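Local structure of aluminum resistance protein (Clostridium novyi, 3I16) at residues G248-T253 against L294-H299; L194-I199 against F224-E229; Q8-Y13 against A414-L419. The protein probably acts as a pyridoxal-5'-phosphate-dependent carbon-sulfur lyase of the methionine gamma-lyase family, with a likely part in aluminum resistance. One frame throughout, in Å; residues are numbered along the deposited sequence.

Contact 1. Residues G248-T253 against L294-H299; sequences GGIAPT and LFLAPH. With EDO (1,2-ethanediol), chain H.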
ATOM      1  N   GLY B 248      18.572   4.100  -2.094  1.00 14.00           N
ATOM      2  CA  GLY B 248      19.117   2.729  -2.167  1.00 15.50           C
ATOM      3  C   GLY B 248      18.404   1.815  -3.132  1.00 17.41           C
ATOM      4  O   GLY B 248      18.340   0.600  -2.918  1.00 12.38           O
ATOM      5  N   GLY B 249      17.811   2.421  -4.162  1.00 18.17           N
ATOM      6  CA  GLY B 249      17.078   1.698  -5.178  1.00 18.13           C
ATOM      7  C   GLY B 249      15.690   1.235  -4.753  1.00 17.85           C
ATOM      8  O   GLY B 249      15.021   0.596  -5.523  1.00 19.08           O
ATOM      9  N   ILE B 250      15.243   1.550  -3.540  1.00 17.74           N
ATOM     10  CA  ILE B 250      13.921   1.081  -3.096  1.00 17.77           C
ATOM     11  C   ILE B 250      12.922   2.160  -2.619  1.00 14.75           C
ATOM     12  O   ILE B 250      11.726   1.930  -2.645  1.00 15.01           O
ATOM     13  CB  ILE B 250      14.042  -0.091  -2.096  1.00 19.02           C
ATOM     14  CG1 ILE B 250      14.651   0.344  -0.785  1.00 19.96           C
ATOM     15  CG2 ILE B 250      14.909  -1.244  -2.704  1.00 19.11           C
ATOM     16  CD1 ILE B 250      14.784  -0.801   0.185  1.00 25.46           C
ATOM     17  N   ALA B 251      13.390   3.328  -2.212  1.00 16.67           N
ATOM     18  CA  ALA B 251      12.474   4.433  -1.906  1.00 15.55           C
ATOM     19  C   ALA B 251      11.658   4.665  -3.201  1.00 13.89           C
ATOM     20  O   ALA B 251      12.227   4.746  -4.283  1.00 14.69           O
ATOM     21  CB  ALA B 251      13.266   5.696  -1.525  1.00 15.33           C
ATOM     22  N   PRO B 252      10.337   4.711  -3.107  1.00 16.31           N
ATOM     23  CA  PRO B 252       9.542   4.832  -4.326  1.00 16.78           C
ATOM     24  C   PRO B 252       9.405   6.247  -4.925  1.00 16.43           C
ATOM     25  O   PRO B 252       9.056   6.357  -6.105  1.00 17.12           O
ATOM     26  CB  PRO B 252       8.183   4.286  -3.896  1.00 18.20           C
ATOM     27  CG  PRO B 252       8.095   4.589  -2.473  1.00 17.49           C
ATOM     28  CD  PRO B 252       9.489   4.415  -1.943  1.00 18.26           C
ATOM     29  N   THR B 253       9.666   7.294  -4.134  1.00 14.72           N
ATOM     30  CA  THR B 253       9.627   8.674  -4.598  1.00 14.06           C
ATOM     31  C   THR B 253      10.109   9.562  -3.449  1.00 15.66           C
ATOM     32  O   THR B 253      10.559   9.051  -2.428  1.00 15.29           O
ATOM     33  CB  THR B 253       8.197   9.098  -5.083  1.00 17.58           C
ATOM     34  OG1 THR B 253       8.243  10.401  -5.687  1.00 17.93           O
ATOM     35  CG2 THR B 253       7.229   9.051  -3.936  1.00  9.79           C
ATOM     36  N   LEU B 294      17.719   3.822   2.822  1.00 14.16           N
ATOM     37  CA  LEU B 294      18.874   4.548   3.391  1.00 12.17           C
ATOM     38  C   LEU B 294      19.936   3.567   3.873  1.00 12.95           C
ATOM     39  O   LEU B 294      21.152   3.778   3.689  1.00 13.89           O
ATOM     40  CB  LEU B 294      18.442   5.419   4.582  1.00 14.90           C
ATOM     41  CG  LEU B 294      19.548   6.099   5.403  1.00 11.24           C
ATOM     42  CD1 LEU B 294      20.360   7.024   4.518  1.00 10.04           C
ATOM     43  CD2 LEU B 294      18.947   6.843   6.582  1.00 13.17           C
ATOM     44  N   PHE B 295      19.483   2.490   4.488  1.00 13.35           N
ATOM     45  CA  PHE B 295      20.397   1.489   5.040  1.00 13.07           C
ATOM     46  C   PHE B 295      21.195   0.787   3.953  1.00 13.16           C
ATOM     47  O   PHE B 295      22.360   0.434   4.165  1.00 14.27           O
ATOM     48  CB  PHE B 295      19.626   0.478   5.888  1.00 13.06           C
ATOM     49  CG  PHE B 295      20.510  -0.416   6.679  1.00 16.96           C
ATOM     50  CD1 PHE B 295      21.113   0.052   7.837  1.00 12.65           C
ATOM     51  CD2 PHE B 295      20.769  -1.714   6.259  1.00 18.54           C
ATOM     52  CE1 PHE B 295      21.954  -0.750   8.565  1.00 10.85           C
ATOM     53  CE2 PHE B 295      21.602  -2.537   7.006  1.00 20.27           C
ATOM     54  CZ  PHE B 295      22.197  -2.046   8.156  1.00 16.74           C
ATOM     55  N   LEU B 296      20.570   0.575   2.800  1.00 14.05           N
ATOM     56  CA  LEU B 296      21.242  -0.038   1.634  1.00 13.69           C
ATOM     57  C   LEU B 296      22.032   0.953   0.812  1.00 14.08           C
ATOM     58  O   LEU B 296      22.867   0.541   0.010  1.00 12.83           O
ATOM     59  CB  LEU B 296      20.223  -0.685   0.696  1.00 12.97           C
ATOM     60  CG  LEU B 296      19.549  -1.957   1.228  1.00 16.86           C
ATOM     61  CD1 LEU B 296      18.339  -2.267   0.422  1.00 14.00           C
ATOM     62  CD2 LEU B 296      20.535  -3.130   1.243  1.00 17.42           C
ATOM     63  N   ALA B 297      21.808   2.252   1.026  1.00 14.96           N
ATOM     64  CA  ALA B 297      22.397   3.274   0.141  1.00 14.56           C
ATOM     65  C   ALA B 297      23.929   3.294   0.065  1.00 15.01           C
ATOM     66  O   ALA B 297      24.474   3.477  -1.013  1.00 13.01           O
ATOM     67  CB  ALA B 297      21.834   4.696   0.462  1.00 13.47           C
ATOM     68  N   PRO B 298      24.625   3.174   1.206  1.00 15.55           N
ATOM     69  CA  PRO B 298      26.083   3.183   1.111  1.00 14.32           C
ATOM     70  C   PRO B 298      26.617   2.102   0.152  1.00 14.67           C
ATOM     71  O   PRO B 298      27.540   2.365  -0.617  1.00 16.83           O
ATOM     72  CB  PRO B 298      26.513   2.906   2.556  1.00 13.25           C
ATOM     73  CG  PRO B 298      25.408   3.548   3.373  1.00 16.58           C
ATOM     74  CD  PRO B 298      24.155   3.325   2.603  1.00 15.73           C
ATOM     75  N   HIS B 299      26.006   0.918   0.199  1.00 12.68           N
ATOM     76  CA  HIS B 299      26.355  -0.212  -0.648  1.00 14.42           C
ATOM     77  C   HIS B 299      25.928  -0.022  -2.104  1.00 13.24           C
ATOM     78  O   HIS B 299      26.759  -0.088  -3.021  1.00 16.97           O
ATOM     79  CB  HIS B 299      25.722  -1.499  -0.074  1.00 12.18           C
ATOM     80  CG  HIS B 299      26.075  -2.736  -0.835  1.00 19.53           C
ATOM     81  ND1 HIS B 299      27.165  -3.519  -0.527  1.00 18.23           N
ATOM     82  CD2 HIS B 299      25.488  -3.312  -1.913  1.00 17.03           C
ATOM     83  CE1 HIS B 299      27.227  -4.528  -1.375  1.00 18.87           C
ATOM     84  NE2 HIS B 299      26.218  -4.428  -2.225  1.00 14.60           N
TER
HETATM   85  C1  EDO H 430       9.706  -2.295  -3.635  1.00 36.32           C
HETATM   86  O1  EDO H 430       9.994  -2.115  -5.032  1.00 35.47           O
HETATM   87  C2  EDO H 430      10.328  -1.205  -2.791  1.00 35.18           C
HETATM   88  O2  EDO H 430       9.748   0.054  -3.129  1.00 31.68           O
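The backbones of G248 and A297 pass with their CA atoms 4.0 Å apart, an approach so close because G248, which has no side chain, turns its CA against the helix. G248 has a positive phi of 58° and G249 one of 77°, conformations that glycine adopts readily and that carry the loop 248-253 past the helical segment 294-299. The methyl of A297 stands beside the loop, with CB 4.2 Å from G248 N. From the next residue back, L296 sends its side chain to the loop, its CB 4.3 Å from G248 O and its branch running on toward I250. There CD1 of L296 meets CD1 of I250 at 3.9 Å, the two side chains crossing at about a right angle. I250 reaches this point with CG1 placed between its backbone N and carbonyl carbon (chi1 67°) and CD1 fully extended beyond it. The contact is buried, apolar between side chains and otherwise glycine backbone against helix. The helix is kinked just after it: P298 has no N-H to give, H299 N makes no bond to the preceding turn, and A297 N holds L294 O only weakly. An ethanediol, probably from the crystallisation liquor, donates a hydrogen bond from O2 to I250 O at 2.8 Å and is also bound by Q292 and R288 of the second subunit. Q292 of that subunit further bonds G249 O through NE2, which places the loop at a subunit interface. The contact belongs to the large domain of a fold-type I pyridoxal-phosphate enzyme: the loop, a few residues beyond the cofactor-pocket K244, leads from strand 237-241 into the antiparallel strand 255-259, and here it lies on the long helix 287-318.

Contact 2. Residues L194-I199 against F224-E229; sequences LLIEDI and FMDTKE. With EDO (1,2-ethanediol), chain N.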
ATOM      1  N   LEU B 194      32.197  18.328  -8.207  1.00 18.95           N
ATOM      2  CA  LEU B 194      32.957  18.943  -7.105  1.00 19.22           C
ATOM      3  C   LEU B 194      33.204  17.981  -5.970  1.00 15.97           C
ATOM      4  O   LEU B 194      32.282  17.360  -5.463  1.00 16.40           O
ATOM      5  CB  LEU B 194      32.265  20.166  -6.496  1.00 19.89           C
ATOM      6  CG  LEU B 194      32.140  21.451  -7.285  1.00 21.78           C
ATOM      7  CD1 LEU B 194      31.817  22.543  -6.279  1.00 23.38           C
ATOM      8  CD2 LEU B 194      33.401  21.796  -8.019  1.00 21.38           C
ATOM      9  N   LEU B 195      34.457  17.890  -5.549  1.00 15.72           N
ATOM     10  CA  LEU B 195      34.817  17.055  -4.441  1.00 14.18           C
ATOM     11  C   LEU B 195      34.416  17.771  -3.137  1.00 14.12           C
ATOM     12  O   LEU B 195      34.196  18.980  -3.118  1.00 14.11           O
ATOM     13  CB  LEU B 195      36.311  16.797  -4.453  1.00 15.60           C
ATOM     14  CG  LEU B 195      36.913  16.102  -5.690  1.00 17.98           C
ATOM     15  CD1 LEU B 195      38.434  16.114  -5.626  1.00 19.50           C
ATOM     16  CD2 LEU B 195      36.411  14.690  -5.842  1.00 15.83           C
ATOM     17  N   ILE B 196      34.343  17.022  -2.049  1.00 14.23           N
ATOM     18  CA  ILE B 196      34.031  17.598  -0.741  1.00 13.50           C
ATOM     19  C   ILE B 196      35.032  18.705  -0.373  1.00 14.91           C
ATOM     20  O   ILE B 196      34.634  19.715   0.241  1.00 14.56           O
ATOM     21  CB  ILE B 196      34.002  16.517   0.375  1.00 13.00           C
ATOM     22  CG1 ILE B 196      32.825  15.554   0.176  1.00 16.15           C
ATOM     23  CG2 ILE B 196      34.006  17.179   1.791  1.00 10.24           C
ATOM     24  CD1 ILE B 196      31.400  16.178   0.269  1.00 13.86           C
ATOM     25  N   GLU B 197      36.313  18.529  -0.736  1.00 15.47           N
ATOM     26  CA  GLU B 197      37.335  19.559  -0.468  1.00 16.14           C
ATOM     27  C   GLU B 197      37.079  20.842  -1.260  1.00 16.56           C
ATOM     28  O   GLU B 197      37.358  21.936  -0.763  1.00 14.58           O
ATOM     29  CB  GLU B 197      38.768  19.057  -0.720  1.00 17.89           C
ATOM     30  CG  GLU B 197      39.104  18.816  -2.194  1.00 28.27           C
ATOM     31  CD  GLU B 197      40.557  18.457  -2.449  1.00 40.22           C
ATOM     32  OE1 GLU B 197      41.233  17.952  -1.529  1.00 43.82           O
ATOM     33  OE2 GLU B 197      41.017  18.678  -3.596  1.00 53.47           O
ATOM     34  N   ASP B 198      36.563  20.709  -2.487  1.00 17.99           N
ATOM     35  CA  ASP B 198      36.220  21.878  -3.317  1.00 17.62           C
ATOM     36  C   ASP B 198      35.027  22.592  -2.695  1.00 15.57           C
ATOM     37  O   ASP B 198      34.952  23.808  -2.697  1.00 15.19           O
ATOM     38  CB  ASP B 198      35.842  21.480  -4.750  1.00 19.83           C
ATOM     39  CG  ASP B 198      36.965  20.716  -5.503  1.00 22.71           C
ATOM     40  OD1 ASP B 198      38.135  21.112  -5.435  1.00 19.22           O
ATOM     41  OD2 ASP B 198      36.648  19.722  -6.195  1.00 23.90           O
ATOM     42  N   ILE B 199      34.076  21.822  -2.174  1.00 15.79           N
ATOM     43  CA  ILE B 199      32.906  22.396  -1.537  1.00 13.49           C
ATOM     44  C   ILE B 199      33.333  23.154  -0.285  1.00 13.02           C
ATOM     45  O   ILE B 199      32.878  24.274  -0.063  1.00 13.32           O
ATOM     46  CB  ILE B 199      31.838  21.332  -1.220  1.00 15.51           C
ATOM     47  CG1 ILE B 199      31.232  20.820  -2.536  1.00 11.84           C
ATOM     48  CG2 ILE B 199      30.748  21.938  -0.308  1.00 12.31           C
ATOM     49  CD1 ILE B 199      30.361  19.554  -2.436  1.00 10.87           C
ATOM     50  N   PHE B 224      27.093   9.372  -0.210  1.00 11.36           N
ATOM     51  CA  PHE B 224      27.960   8.222   0.071  1.00 12.16           C
ATOM     52  C   PHE B 224      29.166   7.993  -0.884  1.00 13.18           C
ATOM     53  O   PHE B 224      29.781   6.926  -0.874  1.00 13.95           O
ATOM     54  CB  PHE B 224      27.114   6.969   0.258  1.00 12.86           C
ATOM     55  CG  PHE B 224      26.000   7.158   1.269  1.00 13.69           C
ATOM     56  CD1 PHE B 224      26.295   7.452   2.581  1.00 12.91           C
ATOM     57  CD2 PHE B 224      24.681   7.075   0.889  1.00 13.97           C
ATOM     58  CE1 PHE B 224      25.281   7.647   3.508  1.00 12.47           C
ATOM     59  CE2 PHE B 224      23.661   7.279   1.810  1.00 16.47           C
ATOM     60  CZ  PHE B 224      23.963   7.559   3.120  1.00 15.13           C
HETATM   61  N   MSE B 225      29.549   9.016  -1.638  1.00 13.76           N
HETATM   62  CA  MSE B 225      30.741   8.932  -2.483  1.00 15.07           C
HETATM   63  C   MSE B 225      32.007   9.089  -1.645  1.00 15.63           C
HETATM   64  O   MSE B 225      33.094   8.640  -2.048  1.00 16.72           O
HETATM   65  CB  MSE B 225      30.726  10.005  -3.564  1.00 13.20           C
HETATM   66  CG  MSE B 225      29.635   9.887  -4.590  1.00 17.12           C
HETATM   67 SE   MSE B 225      29.762   8.320  -5.737  0.75 11.19          SE
HETATM   68  CE  MSE B 225      28.812   7.071  -4.624  1.00  8.77           C
ATOM     69  N   ASP B 226      31.868   9.743  -0.496  1.00 12.91           N
ATOM     70  CA  ASP B 226      32.988   9.994   0.381  1.00 15.11           C
ATOM     71  C   ASP B 226      32.468   9.702   1.775  1.00 14.73           C
ATOM     72  O   ASP B 226      31.279   9.439   1.949  1.00 14.68           O
ATOM     73  CB  ASP B 226      33.448  11.461   0.231  1.00 17.04           C
ATOM     74  CG  ASP B 226      34.769  11.747   0.918  1.00 19.91           C
ATOM     75  OD1 ASP B 226      35.775  11.116   0.574  1.00 31.32           O
ATOM     76  OD2 ASP B 226      34.794  12.589   1.823  1.00 26.98           O
ATOM     77  N   THR B 227      33.360   9.709   2.759  1.00 14.25           N
ATOM     78  CA  THR B 227      32.981   9.485   4.137  1.00 13.19           C
ATOM     79  C   THR B 227      32.361  10.760   4.720  1.00 15.71           C
ATOM     80  O   THR B 227      31.704  10.700   5.765  1.00 14.16           O
ATOM     81  CB  THR B 227      34.169   9.051   5.009  1.00 14.75           C
ATOM     82  OG1 THR B 227      35.187  10.044   4.928  1.00 15.63           O
ATOM     83  CG2 THR B 227      34.735   7.730   4.524  1.00 12.01           C
ATOM     84  N   LYS B 228      32.594  11.895   4.062  1.00 14.76           N
ATOM     85  CA  LYS B 228      31.979  13.166   4.437  1.00 16.88           C
ATOM     86  C   LYS B 228      30.922  13.600   3.419  1.00 16.13           C
ATOM     87  O   LYS B 228      30.950  13.203   2.253  1.00 18.55           O
ATOM     88  CB  LYS B 228      33.034  14.278   4.520  1.00 18.76           C
ATOM     89  CG  LYS B 228      34.033  14.126   5.645  1.00 18.36           C
ATOM     90  CD  LYS B 228      34.851  15.399   5.828  1.00 22.80           C
ATOM     91  CE  LYS B 228      35.699  15.326   7.079  1.00 23.62           C
ATOM     92  NZ  LYS B 228      36.596  14.159   7.028  1.00 27.65           N
ATOM     93  N   GLU B 229      30.004  14.436   3.878  1.00 16.57           N
ATOM     94  CA  GLU B 229      28.986  15.050   3.021  1.00 15.29           C
ATOM     95  C   GLU B 229      29.210  16.575   3.114  1.00 16.70           C
ATOM     96  O   GLU B 229      30.011  17.046   3.937  1.00 15.64           O
ATOM     97  CB  GLU B 229      27.597  14.632   3.468  1.00 12.67           C
ATOM     98  CG  GLU B 229      27.301  13.128   3.251  1.00 12.21           C
ATOM     99  CD  GLU B 229      27.235  12.710   1.785  1.00 14.65           C
ATOM    100  OE1 GLU B 229      26.852  13.540   0.939  1.00 19.02           O
ATOM    101  OE2 GLU B 229      27.532  11.525   1.480  1.00 17.04           O
TER
HETATM  102  C1  EDO N 431      36.298  19.774  -9.621  1.00 45.69           C
HETATM  103  O1  EDO N 431      37.275  20.104 -10.608  1.00 53.73           O
HETATM  104  C2  EDO N 431      36.689  18.450  -8.985  1.00 42.96           C
HETATM  105  O2  EDO N 431      37.941  18.564  -8.308  1.00 43.53           O
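I196, in the first turn of helix 196-209, inserts its side chain against the loop 224-229. The helix is the connection of a beta-alpha-beta crossover between the adjacent parallel strands 177-183 and 214-218 of the fold-type I sheet. With CG1 anti to the carbonyl carbon (chi1 -67°), a turned-back chi2 of -63° brings CD1 of I196 to 3.6 Å from K228 O and equally near the carbonyl carbon of E229. Its CG1 faces D226 OD2 at 3.9 Å, while the other branch, CG2, touches K228 CB at 4.1 Å. The isoleucine therefore sits largely on backbone, and the loop around it is kept in shape by its own carboxylates. D226 OD2 accepts from K228 N at 3.2 Å, the donor standing above the carboxylate plane, and this closes an Asx turn. E229, whose CB leads away from the helix, folds back so that OE2 takes F224 N at 2.8 Å; its OE1 forms a salt bridge with R184 and a bond with N219. D198 reaches back to the N-cap residue L195: OD2 receives L195 N at 2.9 Å on its anti side, and also accepts a hydrogen bond from O2 of an ethanediol, probably from the crystallisation liquor, at 2.7 Å.

Contact 3. Residues Q8-Y13 against A414-L419; sequences QFLKKY and AKIGIL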
ATOM      1  N   GLN B   8      28.850 -17.975 -22.818  1.00 14.06           N
ATOM      2  CA  GLN B   8      27.921 -18.500 -23.825  1.00 17.03           C
ATOM      3  C   GLN B   8      26.535 -17.828 -23.722  1.00 16.69           C
ATOM      4  O   GLN B   8      25.886 -17.559 -24.740  1.00 15.45           O
ATOM      5  CB  GLN B   8      27.795 -20.021 -23.732  1.00 18.52           C
ATOM      6  CG  GLN B   8      29.085 -20.770 -24.031  1.00 24.69           C
ATOM      7  CD  GLN B   8      29.548 -20.590 -25.473  1.00 31.43           C
ATOM      8  OE1 GLN B   8      28.740 -20.586 -26.402  1.00 33.11           O
ATOM      9  NE2 GLN B   8      30.859 -20.460 -25.661  1.00 35.17           N
ATOM     10  N   PHE B   9      26.125 -17.511 -22.497  1.00 15.98           N
ATOM     11  CA  PHE B   9      24.850 -16.849 -22.251  1.00 15.05           C
ATOM     12  C   PHE B   9      24.922 -15.440 -22.852  1.00 14.02           C
ATOM     13  O   PHE B   9      23.998 -14.990 -23.545  1.00 13.29           O
ATOM     14  CB  PHE B   9      24.605 -16.762 -20.745  1.00 15.19           C
ATOM     15  CG  PHE B   9      23.159 -16.664 -20.341  1.00 15.91           C
ATOM     16  CD1 PHE B   9      22.204 -15.995 -21.109  1.00 17.98           C
ATOM     17  CD2 PHE B   9      22.767 -17.182 -19.117  1.00 17.36           C
ATOM     18  CE1 PHE B   9      20.898 -15.908 -20.684  1.00 16.76           C
ATOM     19  CE2 PHE B   9      21.461 -17.068 -18.686  1.00 20.97           C
ATOM     20  CZ  PHE B   9      20.527 -16.430 -19.473  1.00 17.72           C
ATOM     21  N   LEU B  10      26.013 -14.735 -22.571  1.00 14.42           N
ATOM     22  CA  LEU B  10      26.225 -13.402 -23.142  1.00 16.27           C
ATOM     23  C   LEU B  10      26.213 -13.407 -24.680  1.00 17.10           C
ATOM     24  O   LEU B  10      25.697 -12.466 -25.278  1.00 17.21           O
ATOM     25  CB  LEU B  10      27.506 -12.740 -22.612  1.00 14.60           C
ATOM     26  CG  LEU B  10      27.466 -12.256 -21.166  1.00 15.60           C
ATOM     27  CD1 LEU B  10      28.850 -11.780 -20.756  1.00 11.10           C
ATOM     28  CD2 LEU B  10      26.446 -11.126 -20.969  1.00 13.82           C
ATOM     29  N   LYS B  11      26.720 -14.463 -25.315  1.00 20.61           N
ATOM     30  CA  LYS B  11      26.702 -14.528 -26.793  1.00 23.69           C
ATOM     31  C   LYS B  11      25.260 -14.524 -27.307  1.00 23.86           C
ATOM     32  O   LYS B  11      24.999 -14.041 -28.397  1.00 24.61           O
ATOM     33  CB  LYS B  11      27.497 -15.718 -27.380  1.00 24.41           C
ATOM     34  CG  LYS B  11      28.899 -15.891 -26.792  1.00 30.28           C
ATOM     35  CD  LYS B  11      30.008 -16.272 -27.787  1.00 37.54           C
ATOM     36  CE  LYS B  11      30.629 -15.021 -28.474  1.00 40.65           C
ATOM     37  NZ  LYS B  11      31.272 -14.027 -27.525  1.00 32.79           N
ATOM     38  N   LYS B  12      24.309 -15.000 -26.497  1.00 24.72           N
ATOM     39  CA  LYS B  12      22.906 -14.978 -26.884  1.00 23.63           C
ATOM     40  C   LYS B  12      22.332 -13.537 -26.918  1.00 24.29           C
ATOM     41  O   LYS B  12      21.228 -13.315 -27.422  1.00 25.75           O
ATOM     42  CB  LYS B  12      22.088 -15.927 -25.991  1.00 25.70           C
ATOM     43  CG  LYS B  12      22.610 -17.382 -26.001  1.00 22.87           C
ATOM     44  N   TYR B  13      23.073 -12.571 -26.368  1.00 20.87           N
ATOM     45  CA  TYR B  13      22.751 -11.142 -26.453  1.00 19.18           C
ATOM     46  C   TYR B  13      23.553 -10.438 -27.561  1.00 17.82           C
ATOM     47  O   TYR B  13      23.568  -9.223 -27.619  1.00 16.06           O
ATOM     48  CB  TYR B  13      23.078 -10.455 -25.124  1.00 20.57           C
ATOM     49  CG  TYR B  13      22.075 -10.705 -24.039  1.00 18.42           C
ATOM     50  CD1 TYR B  13      22.101 -11.863 -23.281  1.00 20.17           C
ATOM     51  CD2 TYR B  13      21.093  -9.760 -23.767  1.00 20.07           C
ATOM     52  CE1 TYR B  13      21.154 -12.076 -22.276  1.00 18.18           C
ATOM     53  CE2 TYR B  13      20.162  -9.956 -22.783  1.00 17.47           C
ATOM     54  CZ  TYR B  13      20.188 -11.109 -22.037  1.00 20.85           C
ATOM     55  OH  TYR B  13      19.244 -11.275 -21.048  1.00 20.88           O
ATOM     56  N   ALA B 414      25.028  -3.468 -13.992  1.00 11.80           N
ATOM     57  CA  ALA B 414      25.602  -2.363 -14.749  1.00 11.37           C
ATOM     58  C   ALA B 414      26.566  -2.922 -15.803  1.00 12.44           C
ATOM     59  O   ALA B 414      26.550  -2.491 -16.942  1.00 10.36           O
ATOM     60  CB  ALA B 414      26.307  -1.364 -13.831  1.00 12.24           C
ATOM     61  N   LYS B 415      27.384  -3.893 -15.401  1.00 11.97           N
ATOM     62  CA  LYS B 415      28.324  -4.574 -16.305  1.00 14.05           C
ATOM     63  C   LYS B 415      27.626  -5.183 -17.525  1.00 12.44           C
ATOM     64  O   LYS B 415      28.022  -4.937 -18.654  1.00 12.46           O
ATOM     65  CB  LYS B 415      29.034  -5.679 -15.518  1.00 13.36           C
ATOM     66  CG  LYS B 415      29.929  -6.638 -16.285  1.00 17.86           C
ATOM     67  CD  LYS B 415      30.123  -7.927 -15.464  1.00 16.59           C
ATOM     68  CE  LYS B 415      30.784  -7.681 -14.119  1.00 13.31           C
ATOM     69  NZ  LYS B 415      30.835  -8.921 -13.273  1.00 17.91           N
ATOM     70  N   ILE B 416      26.591  -5.970 -17.288  1.00 11.49           N
ATOM     71  CA  ILE B 416      25.869  -6.648 -18.372  1.00 11.65           C
ATOM     72  C   ILE B 416      25.289  -5.614 -19.342  1.00 12.15           C
ATOM     73  O   ILE B 416      25.434  -5.739 -20.558  1.00 12.00           O
ATOM     74  CB  ILE B 416      24.735  -7.547 -17.820  1.00 10.70           C
ATOM     75  CG1 ILE B 416      25.288  -8.715 -17.007  1.00 14.06           C
ATOM     76  CG2 ILE B 416      23.846  -8.073 -18.973  1.00  6.10           C
ATOM     77  CD1 ILE B 416      24.251  -9.288 -15.994  1.00 12.34           C
ATOM     78  N   GLY B 417      24.677  -4.563 -18.801  1.00 11.40           N
ATOM     79  CA  GLY B 417      24.125  -3.492 -19.638  1.00 13.28           C
ATOM     80  C   GLY B 417      25.144  -2.764 -20.497  1.00 13.79           C
ATOM     81  O   GLY B 417      24.877  -2.464 -21.661  1.00 14.11           O
ATOM     82  N   ILE B 418      26.315  -2.506 -19.922  1.00 14.61           N
ATOM     83  CA  ILE B 418      27.396  -1.818 -20.615  1.00 13.21           C
ATOM     84  C   ILE B 418      27.864  -2.697 -21.770  1.00 12.47           C
ATOM     85  O   ILE B 418      28.057  -2.220 -22.884  1.00 11.70           O
ATOM     86  CB  ILE B 418      28.556  -1.464 -19.634  1.00 11.98           C
ATOM     87  CG1 ILE B 418      28.121  -0.343 -18.657  1.00 15.92           C
ATOM     88  CG2 ILE B 418      29.738  -0.970 -20.374  1.00 11.03           C
ATOM     89  CD1 ILE B 418      28.996  -0.241 -17.386  1.00  9.40           C
ATOM     90  N   LEU B 419      28.000  -3.991 -21.515  1.00 13.20           N
ATOM     91  CA  LEU B 419      28.430  -4.931 -22.560  1.00 12.43           C
ATOM     92  C   LEU B 419      27.426  -5.010 -23.736  1.00 12.71           C
ATOM     93  O   LEU B 419      27.843  -5.046 -24.905  1.00 12.41           O
ATOM     94  CB  LEU B 419      28.691  -6.324 -21.969  1.00 14.34           C
ATOM     95  CG  LEU B 419      29.845  -6.465 -20.929  1.00 15.82           C
ATOM     96  CD1 LEU B 419      30.072  -7.931 -20.575  1.00 15.44           C
ATOM     97  CD2 LEU B 419      31.132  -5.854 -21.417  1.00 16.17           C
TER
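L10 and L419 reach one another through the same pair of torsions: in each, CG lies beside the backbone N and anti to the carbonyl carbon (chi1 -72° and -64°), and CD1 then extends anti to CA. This helix-to-helix packing joins the N-terminal helix 4-11 to the C-terminal helix 411-425, so the first and last helices of the chain meet here. The CD1 methyls touch at 4.0 Å, the side chains crossing at about a right angle. The second methyl of L10, CD2, is directed at CG2 of I416, a looser contact at 4.5 Å. L10 thus spreads its two branches over residues three apart on helix 411-425, which lie on the side of that helix turned to segment 8-13. The interaction is wholly apolar and small, with the nearest backbone pair, L10 and I416, 8.3 Å apart between CA atoms. Helix 17-54 adds to the same cluster, L20 packing on L10 and Y23 on L419, while I314 of helix 287-318 also meets L419. The second subunit covers part of this packing as well: its L46 lies on L10 and its L49 on I416, and its Q53 and N50 both hydrogen-bond to the hydroxyl of Y13. Within segment 8-13, Y13 N bonds L10 O at 2.8 Å. F9 O lies in the plane of the Y13 ring, at its edge, 3.7 Å from Y13 CD1.

Contacts 1 and 2 adjoin, with centres about 19 Å apart: the F224 ring lies on helix 287-318, its CE2 3.4 Å from A297 CB. Both segments of contact 2 precede those of contact 1 in the sequence, and each contact involves a loop next to strand 237-241 of the large sheet. Contact 3 joins helices 4-11 and 411-425, near the two ends of the chain, and touches neither; its centre is about 26 Å from contact 1 and 33 Å from contact 2. Helix 287-318 supplies one side of contact 1, packs on F224 and M225, and reaches L419 through I314. Residues of the second subunit complete the packing around contacts 1 and 3, and touch contact 2 at T227 alone.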